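Local atomic coordinates of F420-H2 Dependent Reductase A (Mycobacterium smegmatis str. MC2 155, PDB entry 3H96), a protein that is an F420H2-dependent reductase of a mycobacterial family that catalyses aflatoxin degradation, and probably binds coenzyme F420. Residues F65-G70 with F122-K128; A72-Y78 with I132-L138; L81-T86 with V98-E102. One frame throughout, in Å; residues are numbered along the deposited sequence. Where two conformers were deposited one is given.

Contact 1 of 3, residues F65-G70 with F122-K128; sequences FASKAG and FADYEKK
Residues 65-70 run out of the end of strand 61-65 into a loop: Phe65 is extended, Ala66 centres an inverse gamma turn, and Lys68, Ala69 and Gly70 all have positive phi, with Gly70 N bonded to Ser67 O at 2.8 Å. Residues 122-128 form a regular helix. The backbones come closest at Gly70 and Tyr125, whose CA atoms lie 4.0 Å apart; a CB on Gly70 would fall about 3.0 Å from Tyr125 CA, so glycine fits both the phi and the spacing. Tyr125 (chi1 m) turns one ring face to Ala69, whose CA makes a CH-pi contact 3.8 Å from the centroid, 18° off the ring normal. Phe122 CE1 reaches Phe65 CB (3.9 Å) and Ser67 OG (3.7 Å), the two Phe rings lying oblique at 64°. Two waters join the segments: one bridges Ala69 O (2.8 Å) and Lys128 NZ (2.9 Å), the other Gly70 O (3.2 Å) and Lys128 O (2.9 Å). With no direct hydrogen bond, this is loop-on-helix packing beside the antiparallel sheet of an FMN-binding-clan fold.

Contact 2 of 3, residues A72-Y78 with I132-L138; sequences ASNPAWY and IRTIPVL
This is a loop-to-loop contact that grades into helix-on-strand packing: residues 72-78 lead into helix 76-84, and residues 132-138 lead into strand 137-142. The two backbones stay well separated, with CA atoms 6.6 Å apart at Ala72 and Ile132 and 7.4 Å at Asn74 and Ile135, so side chains must span the gap. At the loop end, Arg133 (chi1 p, chi2 and chi3 t) extends along residues 72-74. Its NH1 donates to Asn74 OD1 at 3.0 Å and 150°, while Ala72 O lies 3.3 Å from Arg133 CD and Ser73 O sits over the guanidinium face, 3.4 Å from Arg133 CZ. The same guanidinium also bonds Ala66 O, Ser67 O and Ala71 O. Farther along, Tyr78 (chi1 t) places its ring over Pro136, with Pro136 CG 3.8 Å from the ring centroid in a CH-pi contact. Leu138 (m, t) meets two ring edges, CD1 at 3.9 Å from Trp77 CZ3 and CD2 at 3.8 Å from Tyr78 CE1. With Asn74 OD1 and three backbone carbonyls as acceptors, the arginine fixes the irregular end; the Pro136 and Leu138 contacts are mainly apolar, while the Tyr78 hydroxyl is hydrogen-bonded to Glu102 OE1.

Contact 3 of 3, residues L81-T86 with V98-E102; sequences LTTAGT and VGVTE
A tight helix-to-strand turn starts an antiparallel pairing here: helix 76-84 ends, Gly85 leaves helical angles with phi 78°, and Thr86 opens strand 86-91 beside strand 94-103. Gly85 N still donates to Leu81 O at 2.8 Å, completing the last helical turn, and a CB at its backbone angles would jam against the preceding carbonyl. Thr86 and Gly99 form a non-hydrogen-bonded pair with CA atoms 4.5 Å apart. Val100, with chi1 t, points toward the helix end: its CG2 lies 4.1 Å from Leu81 CB and 3.9 Å from Thr86 N, and its CG1 lies 4.4 Å from Thr82 CA. Leu81 (m, t) also packs on Leu138 and Ala87. Thr82, chi1 p, brings CG2 within 4.1 Å of Glu102 OE1; Glu102 is extended (chi1 and chi2 t), and that oxygen bonds Tyr78 OH. Thr86 CA makes a C-H...O contact with Val98 O at 3.1 Å. One direct hydrogen bond joins the segments, Val100 N to Gly85 O at 2.8 Å and 168°.

Contacts 1 and 2 adjoin, with centres 9 Å apart, and their segments alternate along the chain: 65-70, 72-78, 122-128, 132-138. They touch through Ser67 O to Arg133 NH2 (2.8 Å) and Ala66 N to Pro136 O (2.8 Å), both probable hydrogen bonds. Contact 3 is nested inside the loops that both of them close. Its centre lies 14 Å from that of contact 2, with which it shares helix 76-84 and the sheet, since strands 137-142 and 94-103 are neighbours; Tyr78 OH to Glu102 OE1 (2.5 Å) connects them. Contacts 1 and 3 do not touch, their centres being 21 Å apart. Contact 2 therefore links the other two, tying helix 76-84 and the 65-70 loop to one sheet.

Contact 1 of 3, residues F65-G70 with F122-K128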
loop_
_atom_site.group_PDB
_atom_site.type_symbol
_atom_site.label_atom_id
_atom_site.label_comp_id
_atom_site.label_asym_id
_atom_site.label_seq_id
_atom_site.Cartn_x
_atom_site.Cartn_y
_atom_site.Cartn_z
ATOM N N PHE A 65 -0.823 0.137 3.311
ATOM C CA PHE A 65 -0.330 0.185 4.698
ATOM C C PHE A 65 1.065 0.585 4.589
ATOM O O PHE A 65 1.873 -0.161 3.979
ATOM C CB PHE A 65 -0.420 -1.246 5.329
ATOM C CG PHE A 65 -1.834 -1.736 5.404
ATOM C CD1 PHE A 65 -2.676 -1.379 6.518
ATOM C CD2 PHE A 65 -2.407 -2.377 4.314
ATOM C CE1 PHE A 65 -4.005 -1.721 6.533
ATOM C CE2 PHE A 65 -3.779 -2.737 4.342
ATOM C CZ PHE A 65 -4.561 -2.424 5.436
ATOM N N ALA A 66 1.420 1.711 5.190
ATOM C CA ALA A 66 2.821 2.173 5.096
ATOM C C ALA A 66 3.727 1.497 6.131
ATOM O O ALA A 66 4.340 2.169 6.975
ATOM C CB ALA A 66 2.878 3.722 5.194
ATOM N N SER A 67 3.770 0.173 6.088
ATOM C CA SER A 67 4.323 -0.655 7.151
ATOM C C SER A 67 5.858 -0.753 7.130
ATOM O O SER A 67 6.518 -0.764 8.186
ATOM C CB SER A 67 3.704 -2.058 7.008
ATOM O OG SER A 67 3.801 -2.524 5.672
ATOM N N LYS A 68 6.428 -0.794 5.935
ATOM C CA LYS A 68 7.890 -0.894 5.783
ATOM C C LYS A 68 8.486 -1.962 6.738
ATOM O O LYS A 68 9.486 -1.725 7.421
ATOM C CB LYS A 68 8.574 0.478 5.982
ATOM C CG LYS A 68 10.023 0.460 5.521
ATOM C CD LYS A 68 10.469 1.819 5.072
ATOM C CE LYS A 68 11.320 2.510 6.065
ATOM N NZ LYS A 68 12.751 2.303 5.729
ATOM N N ALA A 69 7.797 -3.097 6.812
ATOM C CA ALA A 69 8.192 -4.245 7.638
ATOM C C ALA A 69 8.474 -3.840 9.086
ATOM O O ALA A 69 9.363 -4.419 9.744
ATOM C CB ALA A 69 9.471 -4.941 7.011
ATOM N N GLY A 70 7.761 -2.840 9.587
ATOM C CA GLY A 70 7.881 -2.532 11.022
ATOM C C GLY A 70 9.208 -1.820 11.336
ATOM O O GLY A 70 9.658 -1.798 12.481
ATOM N N PHE A 122 1.380 -8.397 10.079
ATOM C CA PHE A 122 1.063 -6.974 10.274
ATOM C C PHE A 122 0.945 -6.608 11.780
ATOM O O PHE A 122 1.289 -5.472 12.150
ATOM C CB PHE A 122 -0.134 -6.531 9.465
ATOM C CG PHE A 122 0.213 -6.289 7.991
ATOM C CD1 PHE A 122 0.518 -5.005 7.533
ATOM C CD2 PHE A 122 0.282 -7.359 7.092
ATOM C CE1 PHE A 122 0.893 -4.785 6.185
ATOM C CE2 PHE A 122 0.679 -7.139 5.755
ATOM C CZ PHE A 122 0.957 -5.856 5.320
ATOM N N ALA A 123 0.494 -7.558 12.613
ATOM C CA ALA A 123 0.431 -7.305 14.050
ATOM C C ALA A 123 1.845 -7.232 14.622
ATOM O O ALA A 123 2.117 -6.451 15.521
ATOM C CB ALA A 123 -0.433 -8.385 14.829
ATOM N N ASP A 124 2.765 -8.009 14.069
ATOM C CA ASP A 124 4.157 -7.896 14.523
ATOM C C ASP A 124 4.720 -6.532 14.131
ATOM O O ASP A 124 5.424 -5.896 14.927
ATOM C CB ASP A 124 5.005 -9.058 13.975
ATOM C CG ASP A 124 6.482 -9.017 14.474
ATOM O OD1 ASP A 124 6.714 -9.187 15.693
ATOM O OD2 ASP A 124 7.412 -8.770 13.656
ATOM N N TYR A 125 4.387 -6.012 12.932
ATOM C CA TYR A 125 4.953 -4.701 12.559
ATOM C C TYR A 125 4.521 -3.661 13.572
ATOM O O TYR A 125 5.291 -2.775 13.930
ATOM C CB TYR A 125 4.535 -4.227 11.171
ATOM C CG TYR A 125 4.864 -5.203 10.068
ATOM C CD1 TYR A 125 5.977 -6.064 10.144
ATOM C CD2 TYR A 125 4.082 -5.239 8.934
ATOM C CE1 TYR A 125 6.267 -6.953 9.097
ATOM C CE2 TYR A 125 4.344 -6.080 7.934
ATOM C CZ TYR A 125 5.436 -6.926 7.992
ATOM O OH TYR A 125 5.625 -7.775 6.928
ATOM N N GLU A 126 3.269 -3.767 14.015
ATOM C CA GLU A 126 2.797 -2.770 14.910
ATOM C C GLU A 126 3.464 -2.919 16.297
ATOM O O GLU A 126 3.693 -1.903 16.975
ATOM C CB GLU A 126 1.288 -2.858 15.013
ATOM C CG GLU A 126 0.740 -1.525 14.811
ATOM C CD GLU A 126 -0.746 -1.465 14.622
ATOM O OE1 GLU A 126 -1.470 -2.407 15.051
ATOM O OE2 GLU A 126 -1.152 -0.438 14.041
ATOM N N LYS A 127 3.778 -4.163 16.714
ATOM C CA LYS A 127 4.497 -4.309 17.984
ATOM C C LYS A 127 5.912 -3.734 17.877
ATOM O O LYS A 127 6.347 -3.062 18.792
ATOM C CB LYS A 127 4.506 -5.759 18.510
ATOM C CG LYS A 127 3.067 -6.284 18.804
ATOM C CD LYS A 127 3.008 -7.414 19.820
ATOM C CE LYS A 127 1.824 -7.183 20.801
ATOM N NZ LYS A 127 2.276 -7.267 22.246
ATOM N N LYS A 128 6.620 -4.000 16.783
ATOM C CA LYS A 128 7.919 -3.338 16.451
ATOM C C LYS A 128 7.933 -1.798 16.436
ATOM O O LYS A 128 8.942 -1.185 16.700
ATOM C CB LYS A 128 8.424 -3.824 15.063
ATOM C CG LYS A 128 8.910 -5.289 15.052
ATOM C CD LYS A 128 9.564 -5.672 13.699
ATOM C CE LYS A 128 10.990 -5.028 13.536
ATOM N NZ LYS A 128 11.792 -5.754 12.459
HETATM O O HOH W 1 9.963 -7.033 10.615
HETATM O O HOH W 2 10.534 0.263 14.799
#

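Contact 2 of 3, residues A72-Y78 with I132-L138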
loop_
_atom_site.group_PDB
_atom_site.type_symbol
_atom_site.label_atom_id
_atom_site.label_comp_id
_atom_site.label_asym_id
_atom_site.label_seq_id
_atom_site.Cartn_x
_atom_site.Cartn_y
_atom_site.Cartn_z
ATOM N N ALA A 72 11.603 1.579 11.759
ATOM C CA ALA A 72 11.464 2.781 12.541
ATOM C C ALA A 72 10.803 3.942 11.846
ATOM O O ALA A 72 10.061 4.694 12.484
ATOM C CB ALA A 72 12.834 3.192 13.131
ATOM N N SER A 73 11.019 4.057 10.542
ATOM C CA SER A 73 10.540 5.207 9.770
ATOM C C SER A 73 9.417 4.817 8.780
ATOM O O SER A 73 9.370 3.695 8.342
ATOM C CB SER A 73 11.705 5.827 9.005
ATOM O OG SER A 73 12.387 6.730 9.877
ATOM N N ASN A 74 8.527 5.762 8.454
ATOM C CA ASN A 74 7.654 5.606 7.294
ATOM C C ASN A 74 8.419 5.494 5.973
ATOM O O ASN A 74 9.483 6.133 5.793
ATOM C CB ASN A 74 6.729 6.777 7.187
ATOM C CG ASN A 74 5.778 6.838 8.328
ATOM O OD1 ASN A 74 5.205 5.816 8.746
ATOM N ND2 ASN A 74 5.587 8.041 8.853
ATOM N N PRO A 75 7.876 4.698 5.044
ATOM C CA PRO A 75 8.479 4.588 3.690
ATOM C C PRO A 75 8.342 5.861 2.848
ATOM O O PRO A 75 7.396 6.644 3.036
ATOM C CB PRO A 75 7.727 3.402 3.056
ATOM C CG PRO A 75 6.334 3.439 3.736
ATOM C CD PRO A 75 6.605 3.962 5.176
ATOM N N ALA A 76 9.273 6.079 1.911
ATOM C CA ALA A 76 9.243 7.253 1.113
ATOM C C ALA A 76 7.918 7.332 0.351
ATOM O O ALA A 76 7.384 8.428 0.207
ATOM C CB ALA A 76 10.449 7.325 0.079
ATOM N N TRP A 77 7.397 6.219 -0.168
ATOM C CA TRP A 77 6.129 6.327 -0.945
ATOM C C TRP A 77 4.932 6.990 -0.190
ATOM O O TRP A 77 4.090 7.687 -0.769
ATOM C CB TRP A 77 5.743 5.001 -1.572
ATOM C CG TRP A 77 5.386 3.886 -0.627
ATOM C CD1 TRP A 77 6.213 2.832 -0.246
ATOM C CD2 TRP A 77 4.144 3.688 0.039
ATOM N NE1 TRP A 77 5.516 1.987 0.619
ATOM C CE2 TRP A 77 4.263 2.508 0.816
ATOM C CE3 TRP A 77 2.932 4.396 0.072
ATOM C CZ2 TRP A 77 3.219 2.006 1.556
ATOM C CZ3 TRP A 77 1.915 3.926 0.846
ATOM C CH2 TRP A 77 2.046 2.722 1.574
ATOM N N TYR A 78 4.908 6.818 1.129
ATOM C CA TYR A 78 3.871 7.359 1.980
ATOM C C TYR A 78 3.846 8.879 1.824
ATOM O O TYR A 78 2.796 9.438 1.497
ATOM C CB TYR A 78 4.073 6.912 3.445
ATOM C CG TYR A 78 3.305 7.787 4.427
ATOM C CD1 TYR A 78 1.921 7.702 4.535
ATOM C CD2 TYR A 78 3.972 8.735 5.226
ATOM C CE1 TYR A 78 1.216 8.564 5.368
ATOM C CE2 TYR A 78 3.260 9.606 6.083
ATOM C CZ TYR A 78 1.898 9.498 6.149
ATOM O OH TYR A 78 1.184 10.306 6.982
ATOM N N ILE A 132 7.026 4.333 18.689
ATOM C CA ILE A 132 7.911 4.977 17.705
ATOM C C ILE A 132 7.103 5.659 16.603
ATOM O O ILE A 132 7.208 6.888 16.362
ATOM C CB ILE A 132 8.932 3.936 17.130
ATOM C CG1 ILE A 132 9.744 3.298 18.284
ATOM C CG2 ILE A 132 9.857 4.563 16.022
ATOM C CD1 ILE A 132 10.677 2.093 17.857
ATOM N N ARG A 133 6.259 4.885 15.942
ATOM C CA ARG A 133 5.371 5.471 15.007
ATOM C C ARG A 133 4.087 4.632 14.887
ATOM O O ARG A 133 4.097 3.420 15.198
ATOM C CB ARG A 133 6.048 5.670 13.630
ATOM C CG ARG A 133 6.249 4.445 12.846
ATOM C CD ARG A 133 6.899 4.655 11.424
ATOM N NE ARG A 133 7.316 3.313 11.053
ATOM C CZ ARG A 133 6.733 2.529 10.125
ATOM N NH1 ARG A 133 5.747 2.956 9.370
ATOM N NH2 ARG A 133 7.184 1.291 9.931
ATOM N N THR A 134 2.991 5.299 14.487
ATOM C CA THR A 134 1.748 4.605 14.120
ATOM C C THR A 134 1.820 4.399 12.618
ATOM O O THR A 134 2.107 5.362 11.873
ATOM C CB THR A 134 0.568 5.512 14.414
ATOM O OG1 THR A 134 0.457 5.588 15.840
ATOM C CG2 THR A 134 -0.819 4.927 13.852
ATOM N N ILE A 135 1.616 3.147 12.182
ATOM C CA ILE A 135 1.742 2.722 10.750
ATOM C C ILE A 135 0.600 3.376 9.996
ATOM O O ILE A 135 -0.593 3.137 10.327
ATOM C CB ILE A 135 1.806 1.169 10.647
ATOM C CG1 ILE A 135 3.186 0.741 11.191
ATOM C CG2 ILE A 135 1.767 0.649 9.195
ATOM C CD1 ILE A 135 3.311 -0.791 11.404
ATOM N N PRO A 136 0.957 4.236 9.010
ATOM C CA PRO A 136 -0.128 4.912 8.317
ATOM C C PRO A 136 -0.961 3.985 7.439
ATOM O O PRO A 136 -0.450 3.010 6.815
ATOM C CB PRO A 136 0.572 5.982 7.469
ATOM C CG PRO A 136 1.954 6.234 8.206
ATOM C CD PRO A 136 2.281 4.880 8.817
ATOM N N VAL A 137 -2.262 4.259 7.406
ATOM C CA VAL A 137 -3.099 3.612 6.378
ATOM C C VAL A 137 -3.597 4.676 5.402
ATOM O O VAL A 137 -4.150 5.694 5.833
ATOM C CB VAL A 137 -4.271 2.867 7.072
ATOM C CG1 VAL A 137 -5.307 2.257 6.066
ATOM C CG2 VAL A 137 -3.707 1.752 7.909
ATOM N N LEU A 138 -3.441 4.442 4.093
ATOM C CA LEU A 138 -3.973 5.353 3.108
ATOM C C LEU A 138 -5.114 4.668 2.312
ATOM O O LEU A 138 -5.028 3.476 2.014
ATOM C CB LEU A 138 -2.869 5.747 2.105
ATOM C CG LEU A 138 -1.607 6.413 2.646
ATOM C CD1 LEU A 138 -0.735 6.773 1.441
ATOM C CD2 LEU A 138 -1.944 7.714 3.352
#

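Contact 3 of 3, residues L81-T86 with V98-E102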
loop_
_atom_site.group_PDB
_atom_site.type_symbol
_atom_site.label_atom_id
_atom_site.label_comp_id
_atom_site.label_asym_id
_atom_site.label_seq_id
_atom_site.Cartn_x
_atom_site.Cartn_y
_atom_site.Cartn_z
ATOM N N LEU A 81 2.882 9.988 -1.796
ATOM C CA LEU A 81 1.434 9.962 -2.076
ATOM C C LEU A 81 0.637 11.082 -1.385
ATOM O O LEU A 81 -0.138 11.774 -2.051
ATOM C CB LEU A 81 0.842 8.592 -1.756
ATOM C CG LEU A 81 1.289 7.403 -2.634
ATOM C CD1 LEU A 81 0.452 6.134 -2.271
ATOM C CD2 LEU A 81 1.012 7.805 -4.081
ATOM N N THR A 82 0.869 11.304 -0.080
ATOM C CA THR A 82 0.079 12.268 0.667
ATOM C C THR A 82 0.470 13.688 0.226
ATOM O O THR A 82 -0.312 14.630 0.393
ATOM C CB THR A 82 0.321 12.149 2.156
ATOM O OG1 THR A 82 1.733 12.351 2.437
ATOM C CG2 THR A 82 -0.211 10.759 2.707
ATOM N N THR A 83 1.693 13.843 -0.283
ATOM C CA THR A 83 2.100 15.119 -0.850
ATOM C C THR A 83 1.399 15.388 -2.177
ATOM O O THR A 83 0.835 16.481 -2.393
ATOM C CB THR A 83 3.616 15.245 -1.027
ATOM O OG1 THR A 83 4.237 15.296 0.264
ATOM C CG2 THR A 83 3.920 16.550 -1.801
ATOM N N ALA A 84 1.353 14.410 -3.055
ATOM C CA ALA A 84 0.721 14.663 -4.335
ATOM C C ALA A 84 -0.830 14.690 -4.227
ATOM O O ALA A 84 -1.497 15.470 -4.900
ATOM C CB ALA A 84 1.195 13.645 -5.369
ATOM N N GLY A 85 -1.380 13.885 -3.322
ATOM C CA GLY A 85 -2.835 13.793 -3.203
ATOM C C GLY A 85 -3.510 12.924 -4.275
ATOM O O GLY A 85 -4.694 12.609 -4.183
ATOM N N THR A 86 -2.762 12.513 -5.288
ATOM C CA THR A 86 -3.280 11.651 -6.333
ATOM C C THR A 86 -2.124 10.805 -6.865
ATOM O O THR A 86 -0.976 11.182 -6.705
ATOM C CB THR A 86 -3.880 12.421 -7.558
ATOM O OG1 THR A 86 -2.879 13.265 -8.121
ATOM C CG2 THR A 86 -5.092 13.260 -7.195
ATOM N N VAL A 98 -6.018 7.575 -8.954
ATOM C CA VAL A 98 -6.615 7.526 -7.648
ATOM C C VAL A 98 -6.422 8.837 -6.877
ATOM O O VAL A 98 -5.383 9.537 -7.050
ATOM C CB VAL A 98 -6.053 6.330 -6.841
ATOM C CG1 VAL A 98 -6.277 6.547 -5.454
ATOM C CG2 VAL A 98 -6.746 4.992 -7.254
ATOM N N GLY A 99 -7.430 9.168 -6.055
ATOM C CA GLY A 99 -7.316 10.214 -5.020
ATOM C C GLY A 99 -6.741 9.546 -3.783
ATOM O O GLY A 99 -7.080 8.406 -3.475
ATOM N N VAL A 100 -5.835 10.244 -3.081
ATOM C CA VAL A 100 -5.261 9.736 -1.831
ATOM C C VAL A 100 -5.827 10.465 -0.592
ATOM O O VAL A 100 -5.868 11.682 -0.563
ATOM C CB VAL A 100 -3.697 9.993 -1.795
ATOM C CG1 VAL A 100 -3.105 9.464 -0.487
ATOM C CG2 VAL A 100 -2.971 9.363 -3.043
ATOM N N THR A 101 -6.239 9.727 0.449
ATOM C CA THR A 101 -6.611 10.341 1.737
ATOM C C THR A 101 -6.002 9.432 2.819
ATOM O O THR A 101 -5.776 8.265 2.563
ATOM C CB THR A 101 -8.181 10.414 1.914
ATOM O OG1 THR A 101 -8.709 9.173 1.531
ATOM C CG2 THR A 101 -8.837 11.467 0.936
ATOM N N GLU A 102 -5.688 9.965 3.992
ATOM C CA GLU A 102 -5.101 9.185 5.044
ATOM C C GLU A 102 -6.207 8.787 5.996
ATOM O O GLU A 102 -7.013 9.634 6.368
ATOM C CB GLU A 102 -4.027 10.009 5.759
ATOM C CG GLU A 102 -3.306 9.097 6.713
ATOM C CD GLU A 102 -1.915 9.517 7.176
ATOM O OE1 GLU A 102 -1.298 10.469 6.637
ATOM O OE2 GLU A 102 -1.447 8.827 8.118
#